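Local coordinates for protein ArsR family transcriptional regulator (PDB 6UVU) that is an Sb(III)-responsive transcriptional repressor that probably binds operator DNA through a winged helix-turn-helix domain and probably lets go when the metalloid binds, at residues R46-A50 / L62-G67; L35-L39 / C103-M107. One frame throughout, in Å; residues are numbered along the deposited sequence.

Contact 1 (R46-A50 / L62-G67); sequences RLLHA and LAAAVG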
# COMPACT_ATOMS: atom_id res chain seq x y z
N ARG B 46 6.34 10.02 3.99
CA ARG B 46 7.34 10.51 4.94
C ARG B 46 6.69 11.33 6.04
O ARG B 46 7.07 11.22 7.21
CB ARG B 46 8.41 11.33 4.21
CG ARG B 46 9.23 10.54 3.20
CD ARG B 46 10.39 11.38 2.71
NE ARG B 46 11.40 11.55 3.75
CZ ARG B 46 12.00 12.71 4.01
NH1 ARG B 46 11.67 13.79 3.31
NH2 ARG B 46 12.92 12.80 4.96
N LEU B 47 5.70 12.16 5.68
CA LEU B 47 4.98 12.93 6.69
C LEU B 47 4.28 12.00 7.67
O LEU B 47 4.28 12.24 8.89
CB LEU B 47 3.95 13.85 6.02
CG LEU B 47 4.42 15.16 5.40
CD1 LEU B 47 3.28 15.85 4.64
CD2 LEU B 47 4.92 16.07 6.51
N LEU B 48 3.68 10.93 7.14
CA LEU B 48 2.93 9.98 7.96
C LEU B 48 3.86 9.21 8.89
O LEU B 48 3.51 8.92 10.04
CB LEU B 48 2.17 9.01 7.06
CG LEU B 48 0.67 9.16 6.81
CD1 LEU B 48 0.19 10.55 7.09
CD2 LEU B 48 0.32 8.74 5.37
N HIS B 49 5.04 8.85 8.39
CA HIS B 49 6.00 8.18 9.25
C HIS B 49 6.50 9.11 10.36
O HIS B 49 6.57 8.71 11.52
CB HIS B 49 7.17 7.65 8.43
CG HIS B 49 8.13 6.83 9.25
ND1 HIS B 49 9.47 6.71 8.94
CD2 HIS B 49 7.92 6.07 10.35
CE1 HIS B 49 10.05 5.92 9.83
NE2 HIS B 49 9.13 5.52 10.70
N ALA B 50 6.87 10.35 10.00
CA ALA B 50 7.33 11.31 11.00
C ALA B 50 6.27 11.55 12.08
O ALA B 50 6.59 11.71 13.26
CB ALA B 50 7.71 12.63 10.33
N LEU B 62 7.27 19.14 12.35
CA LEU B 62 7.10 18.17 11.28
C LEU B 62 7.81 18.62 10.01
O LEU B 62 8.53 17.84 9.37
CB LEU B 62 5.62 17.92 11.04
CG LEU B 62 5.29 17.01 9.87
CD1 LEU B 62 6.06 15.70 9.97
CD2 LEU B 62 3.80 16.74 9.83
N ALA B 63 7.67 19.90 9.64
CA ALA B 63 8.36 20.40 8.45
C ALA B 63 9.87 20.38 8.63
O ALA B 63 10.60 20.17 7.65
CB ALA B 63 7.88 21.82 8.13
N ALA B 64 10.37 20.59 9.85
CA ALA B 64 11.80 20.44 10.08
C ALA B 64 12.23 18.99 9.92
O ALA B 64 13.27 18.72 9.32
CB ALA B 64 12.19 20.96 11.46
N ALA B 65 11.43 18.05 10.45
CA ALA B 65 11.77 16.63 10.39
C ALA B 65 11.99 16.16 8.96
O ALA B 65 12.92 15.39 8.70
CB ALA B 65 10.69 15.79 11.07
N VAL B 66 11.15 16.59 8.03
CA VAL B 66 11.31 16.25 6.62
C VAL B 66 12.00 17.43 5.95
O VAL B 66 12.32 18.43 6.60
CB VAL B 66 9.95 15.93 5.97
CG1 VAL B 66 9.30 14.75 6.68
CG2 VAL B 66 9.02 17.14 6.00
N GLY B 67 12.25 17.35 4.65
CA GLY B 67 12.99 18.46 4.08
C GLY B 67 12.15 19.59 3.50
O GLY B 67 12.41 20.01 2.37

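Contact 2 (L35-L39 / C103-M107); sequences LFKVL and CVLRM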
# COMPACT_ATOMS: atom_id res chain seq x y z
N LEU B 35 -7.24 3.66 0.42
CA LEU B 35 -6.10 3.54 1.34
C LEU B 35 -4.78 3.65 0.59
O LEU B 35 -3.91 4.46 0.95
CB LEU B 35 -6.19 2.22 2.11
CG LEU B 35 -4.98 1.72 2.90
CD1 LEU B 35 -4.56 2.72 3.96
CD2 LEU B 35 -5.28 0.37 3.52
N PHE B 36 -4.62 2.88 -0.50
CA PHE B 36 -3.35 2.89 -1.23
C PHE B 36 -3.10 4.23 -1.92
O PHE B 36 -1.94 4.67 -2.01
CB PHE B 36 -3.34 1.75 -2.25
CG PHE B 36 -3.16 0.39 -1.64
CD1 PHE B 36 -1.97 0.06 -1.00
CD2 PHE B 36 -4.16 -0.57 -1.73
CE1 PHE B 36 -1.80 -1.19 -0.46
CE2 PHE B 36 -3.99 -1.84 -1.18
CZ PHE B 36 -2.80 -2.15 -0.54
N LYS B 37 -4.16 4.89 -2.45
CA LYS B 37 -3.97 6.21 -3.06
C LYS B 37 -3.41 7.21 -2.06
O LYS B 37 -2.49 7.98 -2.38
CB LYS B 37 -5.29 6.73 -3.65
CG LYS B 37 -5.73 6.10 -4.96
CD LYS B 37 -7.00 6.76 -5.51
CE LYS B 37 -7.62 5.94 -6.65
NZ LYS B 37 -8.93 6.53 -7.06
N VAL B 38 -3.94 7.23 -0.84
CA VAL B 38 -3.41 8.12 0.19
C VAL B 38 -1.93 7.83 0.45
O VAL B 38 -1.10 8.75 0.52
CB VAL B 38 -4.26 8.00 1.47
CG1 VAL B 38 -3.56 8.69 2.62
CG2 VAL B 38 -5.63 8.59 1.25
N LEU B 39 -1.57 6.56 0.56
CA LEU B 39 -0.17 6.23 0.83
C LEU B 39 0.74 6.32 -0.40
O LEU B 39 1.96 6.35 -0.23
CB LEU B 39 -0.09 4.82 1.40
CG LEU B 39 -0.67 4.72 2.81
CD1 LEU B 39 -1.00 3.30 3.06
CD2 LEU B 39 0.33 5.27 3.83
N CYS B 103 -6.07 1.78 9.74
CA CYS B 103 -5.73 1.10 8.49
C CYS B 103 -4.52 1.72 7.83
O CYS B 103 -3.63 1.01 7.36
CB CYS B 103 -6.93 1.12 7.54
SG CYS B 103 -8.34 0.26 8.21
N VAL B 104 -4.48 3.05 7.75
CA VAL B 104 -3.30 3.74 7.25
C VAL B 104 -2.08 3.34 8.07
O VAL B 104 -1.00 3.12 7.52
CB VAL B 104 -3.53 5.27 7.26
CG1 VAL B 104 -2.20 6.05 7.40
CG2 VAL B 104 -4.25 5.70 6.01
N LEU B 105 -2.26 3.19 9.39
CA LEU B 105 -1.13 2.92 10.27
C LEU B 105 -0.56 1.53 10.03
O LEU B 105 0.66 1.37 9.93
CB LEU B 105 -1.55 3.08 11.72
CG LEU B 105 -0.38 3.00 12.69
CD1 LEU B 105 0.61 4.13 12.41
CD2 LEU B 105 -0.90 3.07 14.12
N ARG B 106 -1.41 0.50 9.97
CA ARG B 106 -0.89 -0.84 9.70
C ARG B 106 -0.21 -0.92 8.34
O ARG B 106 0.79 -1.64 8.18
CB ARG B 106 -2.01 -1.88 9.77
CG ARG B 106 -3.11 -1.62 10.76
CD ARG B 106 -3.48 -2.87 11.52
NE ARG B 106 -3.82 -4.00 10.66
CZ ARG B 106 -5.03 -4.58 10.62
NH1 ARG B 106 -6.01 -4.12 11.39
NH2 ARG B 106 -5.26 -5.61 9.81
N MET B 107 -0.73 -0.20 7.35
CA MET B 107 -0.15 -0.25 6.00
C MET B 107 1.19 0.46 5.96
O MET B 107 2.14 -0.01 5.31
CB MET B 107 -1.13 0.33 4.98
CG MET B 107 -0.79 -0.03 3.50
SD MET B 107 -0.70 -1.80 3.08
CE MET B 107 -2.45 -2.22 3.04

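Contact 1 (R46-A50 / L62-G67)
Leu62 opens the second segment by packing its forked end against two residues of helix 42-54. With CG anti to the backbone N (chi1 176°), the branch reaches across to the neighbouring helix. There its CD1 touches Ala50 CB at 3.5 Å, while its CG lies 3.5 Å from Leu47 CD2. That leucine methyl meets the whole fork, CG and both methyls. The two leucine side chains cross at about a right angle. Leu77 of helix 70-82 also packs on Leu62, and Val73 and Gln76 of that helix on Leu47. One turn on, Ala65 adds a light touch, its CB 4.4 Å from Ala50 CB. Val66, where the chain leaves helical geometry, still donates its N to Leu62 O and turns its isopropyl group back to helix 42-54. Its CG2 lies 4.3 Å from Leu47 CD2, and its CG1 sits over one face of the Arg46 guanidinium, toward one side of the group. The arginine runs past Val66 in the opposite sense and, with a kink at chi3 (71°), brings NH1 to 3.8 Å from Val66 CB. Gly67 closes the segment with its backbone N level with the guanidinium, beyond its rim. A polar grip on Arg46 comes from the second subunit, where Ile24 O accepts a hydrogen bond from NE, and Leu23 of that subunit packs on Arg46, Ala50 and Val66. Helices 59-65 and 70-82 form the helix-turn-helix, with 70-82 probably the DNA-recognition helix as in ArsR relatives; this contact packs the first of them on helix 42-54. Chemically the interface grades from leucine and alanine packing to an aliphatic group against the face of a guanidinium, implying that van der Waals contact joins the segments while NE hydrogen-bonds to the second subunit.

Contact 2 (L35-L39 / C103-M107)
The helices 35-39 and 103-107 pass at 63° with their axes 10.4 Å apart, and the backbones come nearest at Leu35 and Val104. Leu35 points toward helix 103-107, its CD1 3.6 Å from Val104 CG2 and its CD2 3.9 Å from Met107 CE. Met107 touches Leu35, Phe36 and Leu39. Its CG stands anti to the backbone N (chi1 -164°), and bends at chi2 and chi3 fold the thioether round toward Phe36. The terminal CE comes to 3.6 Å from Phe36 CZ, and SD lies 4.8 Å from the ring centroid, a Met-aromatic contact in which the sulfur stands obliquely, 60° off the ring normal. Nearer its root, Met107 CG is pressed by Leu39 CD1 at 3.4 Å, tighter than usual for two carbons. Replacing Met107 by alanine takes away the thioether, and would probably open a gap between Leu35, Leu39 and the Phe36 ring and leave that ring without its sulfur partner. The second subunit adds Leu114 against Leu35 and its own Leu39 against Phe36, so the contact also borders the dimer interface. Its chemistry, mostly aliphatic carbon, with a thioether and an aromatic ring, implies that shape and burial bind the N-terminal helix to the C-terminal one.

From the N terminus, helix 26-39 supplies the first half of contact 2, whose partner on helix 102-121 arrives only after the chain has passed through the intervening helices and both strands of the wing. Contact 1 is nested inside that long loop: helix 42-54 follows directly and closes a short loop of its own onto helix 59-65. The two centres are about 17 Å apart, yet the contacts meet through Leu48, whose CD2 packs 3.8 Å from Leu39 CD2 and 4.2 Å from Val104 CG1. Contact 2 ties the first and last helices near the centre of the chain, contact 1 ties helix 42-54 to the helix-turn-helix farther out, and both touch the second subunit.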